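Local coordinates for antifreeze protein type II (Clupea harengus, PDB 2PY2), which probably binds ice in a calcium-dependent manner through a C-type lectin-like fold, protecting herring from freezing, at residues Ala86-Gln92 and Lys110-Asp114. Residues are numbered along the deposited sequence; the frame is centred on the assembly and turned at random.
With CA (calcium ion), chain G.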
loop_
_atom_site.group_PDB
_atom_site.type_symbol
_atom_site.label_atom_id
_atom_site.label_comp_id
_atom_site.label_asym_id
_atom_site.label_seq_id
_atom_site.Cartn_x
_atom_site.Cartn_y
_atom_site.Cartn_z
ATOM N N ALA A 86 -2.763 11.332 1.664
ATOM C CA ALA A 86 -3.574 10.516 0.772
ATOM C C ALA A 86 -3.344 10.963 -0.671
ATOM O O ALA A 86 -2.972 12.108 -0.925
ATOM C CB ALA A 86 -5.050 10.640 1.134
ATOM N N ASP A 87 -3.564 10.051 -1.612
ATOM C CA ASP A 87 -3.399 10.348 -3.026
ATOM C C ASP A 87 -4.595 9.764 -3.778
ATOM O O ASP A 87 -4.444 9.090 -4.789
ATOM C CB ASP A 87 -2.078 9.748 -3.532
ATOM C CG ASP A 87 -1.788 10.102 -4.982
ATOM O OD1 ASP A 87 -2.125 11.228 -5.404
ATOM O OD2 ASP A 87 -1.203 9.261 -5.696
ATOM N N TRP A 88 -5.794 10.045 -3.272
ATOM C CA TRP A 88 -7.021 9.534 -3.870
ATOM C C TRP A 88 -7.294 9.957 -5.311
ATOM O O TRP A 88 -7.061 11.107 -5.696
ATOM C CB TRP A 88 -8.231 9.946 -3.025
ATOM C CG TRP A 88 -8.205 9.442 -1.619
ATOM C CD1 TRP A 88 -8.164 10.189 -0.475
ATOM C CD2 TRP A 88 -8.264 8.075 -1.203
ATOM N NE1 TRP A 88 -8.197 9.371 0.629
ATOM C CE2 TRP A 88 -8.259 8.068 0.208
ATOM C CE3 TRP A 88 -8.322 6.853 -1.888
ATOM C CZ2 TRP A 88 -8.311 6.886 0.949
ATOM C CZ3 TRP A 88 -8.374 5.677 -1.148
ATOM C CH2 TRP A 88 -8.368 5.705 0.257
ATOM N N CYS A 89 -7.790 9.013 -6.102
ATOM C CA CYS A 89 -8.165 9.298 -7.476
ATOM C C CYS A 89 -9.431 10.144 -7.372
ATOM O O CYS A 89 -10.017 10.266 -6.293
ATOM C CB CYS A 89 -8.513 8.014 -8.231
ATOM S SG CYS A 89 -7.129 6.913 -8.686
ATOM N N ALA A 90 -9.864 10.712 -8.493
ATOM C CA ALA A 90 -11.078 11.518 -8.501
ATOM C C ALA A 90 -12.246 10.650 -8.040
ATOM O O ALA A 90 -12.373 9.505 -8.471
ATOM C CB ALA A 90 -11.345 12.047 -9.911
ATOM N N ALA A 91 -13.077 11.203 -7.158
ATOM C CA ALA A 91 -14.253 10.522 -6.622
ATOM C C ALA A 91 -13.935 9.519 -5.514
ATOM O O ALA A 91 -14.839 9.017 -4.850
ATOM C CB ALA A 91 -15.024 9.827 -7.745
ATOM N N GLN A 92 -12.653 9.236 -5.310
ATOM C CA GLN A 92 -12.222 8.286 -4.282
ATOM C C GLN A 92 -11.934 9.000 -2.970
ATOM O O GLN A 92 -11.548 10.170 -2.971
ATOM C CB GLN A 92 -10.962 7.564 -4.756
ATOM C CG GLN A 92 -11.180 6.822 -6.052
ATOM C CD GLN A 92 -12.185 5.721 -5.883
ATOM O OE1 GLN A 92 -11.969 4.816 -5.092
ATOM N NE2 GLN A 92 -13.293 5.794 -6.610
ATOM N N LYS A 110 -2.720 6.921 -11.886
ATOM C CA LYS A 110 -1.834 6.228 -10.950
ATOM C C LYS A 110 -2.017 6.734 -9.514
ATOM O O LYS A 110 -1.050 7.049 -8.822
ATOM C CB LYS A 110 -0.370 6.393 -11.384
ATOM C CG LYS A 110 -0.065 5.877 -12.787
ATOM C CD LYS A 110 -0.368 4.389 -12.923
ATOM C CE LYS A 110 0.069 3.845 -14.283
ATOM N NZ LYS A 110 -0.110 2.367 -14.356
ATOM N N CYS A 111 -3.270 6.781 -9.073
ATOM C CA CYS A 111 -3.627 7.260 -7.739
ATOM C C CYS A 111 -4.237 6.145 -6.878
ATOM O O CYS A 111 -4.248 4.975 -7.277
ATOM C CB CYS A 111 -4.619 8.413 -7.878
ATOM S SG CYS A 111 -5.685 8.185 -9.335
ATOM N N TRP A 112 -4.756 6.513 -5.710
ATOM C CA TRP A 112 -5.354 5.530 -4.798
ATOM C C TRP A 112 -6.841 5.333 -5.026
ATOM O O TRP A 112 -7.580 6.265 -5.349
ATOM C CB TRP A 112 -5.167 5.936 -3.339
ATOM C CG TRP A 112 -3.755 6.067 -2.851
ATOM C CD1 TRP A 112 -2.606 5.949 -3.574
ATOM C CD2 TRP A 112 -3.363 6.418 -1.524
ATOM N NE1 TRP A 112 -1.518 6.211 -2.777
ATOM C CE2 TRP A 112 -1.956 6.505 -1.512
ATOM C CE3 TRP A 112 -4.068 6.672 -0.341
ATOM C CZ2 TRP A 112 -1.236 6.839 -0.359
ATOM C CZ3 TRP A 112 -3.349 7.006 0.806
ATOM C CH2 TRP A 112 -1.949 7.085 0.785
ATOM N N ASN A 113 -7.281 4.100 -4.808
ATOM C CA ASN A 113 -8.670 3.740 -4.986
ATOM C C ASN A 113 -8.996 2.690 -3.918
ATOM O O ASN A 113 -8.215 1.755 -3.743
ATOM C CB ASN A 113 -8.814 3.148 -6.385
ATOM C CG ASN A 113 -10.234 2.901 -6.773
ATOM O OD1 ASN A 113 -10.977 2.238 -6.055
ATOM N ND2 ASN A 113 -10.627 3.423 -7.931
ATOM N N ASP A 114 -10.093 2.840 -3.169
ATOM C CA ASP A 114 -10.400 1.778 -2.209
ATOM C C ASP A 114 -11.064 0.668 -3.029
ATOM O O ASP A 114 -11.930 0.923 -3.854
ATOM C CB ASP A 114 -11.243 2.273 -0.996
ATOM C CG ASP A 114 -12.480 3.094 -1.367
ATOM O OD1 ASP A 114 -12.600 3.605 -2.487
ATOM O OD2 ASP A 114 -13.346 3.262 -0.482
HETATM CA CA CA G . -13.369 2.727 -4.649
HETATM O O HOH W 1 0.536 7.239 -4.395
HETATM O O HOH W 2 -0.691 9.982 -8.525
HETATM O O HOH W 3 -13.391 1.927 -7.169
#
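The indole of Trp112 lies under the backbone of Ala86 and Asp87: the Asp87 N sits over the ring centre, and Asp87 CB makes a CH-pi contact 3.7 Å from the centroid of the five-membered ring, almost on its normal. Asp87 CG stands anti to the backbone N (chi1 -176°), which brings the carboxylate past the pyrrole side of the indole, where water 1 bridges Asp87 OD2 and Trp112 NE1. With its rim, Trp112 meets the face of Trp88 in an edge-to-face pair, planes at 84°; Trp88 CE3 also rests 3.6 Å from Trp112 CB. Ile102 and Met104 of strand 101-106 also touch the Trp112 side chain. A single beta bridge ties the backbones on both sides of Trp88: Trp112 N donates to Asp87 O at 2.8 Å, and Cys89 N donates to Trp112 O at 2.9 Å. Beside it, the Cys89-Cys111 disulfide covalently pins the long loop of the C-type lectin fold to strand 111-115. A type II turn from Cys89 to Gln92 then carries the loop to the calcium site. There the Gln92 and Asn113 amides stack, planes 25° apart, and Gln92 OE1 and Asn113 OD1 both bind the calcium ion; OE1 binds at 2.5 Å, OD1 more loosely at 2.8 Å. Asp114 grips the metal through both its backbone O and OD1, while its OD2 accepts from Thr95 N, which helps fix the carboxylate. Asp94, Glu99 and water 3 complete the coordination.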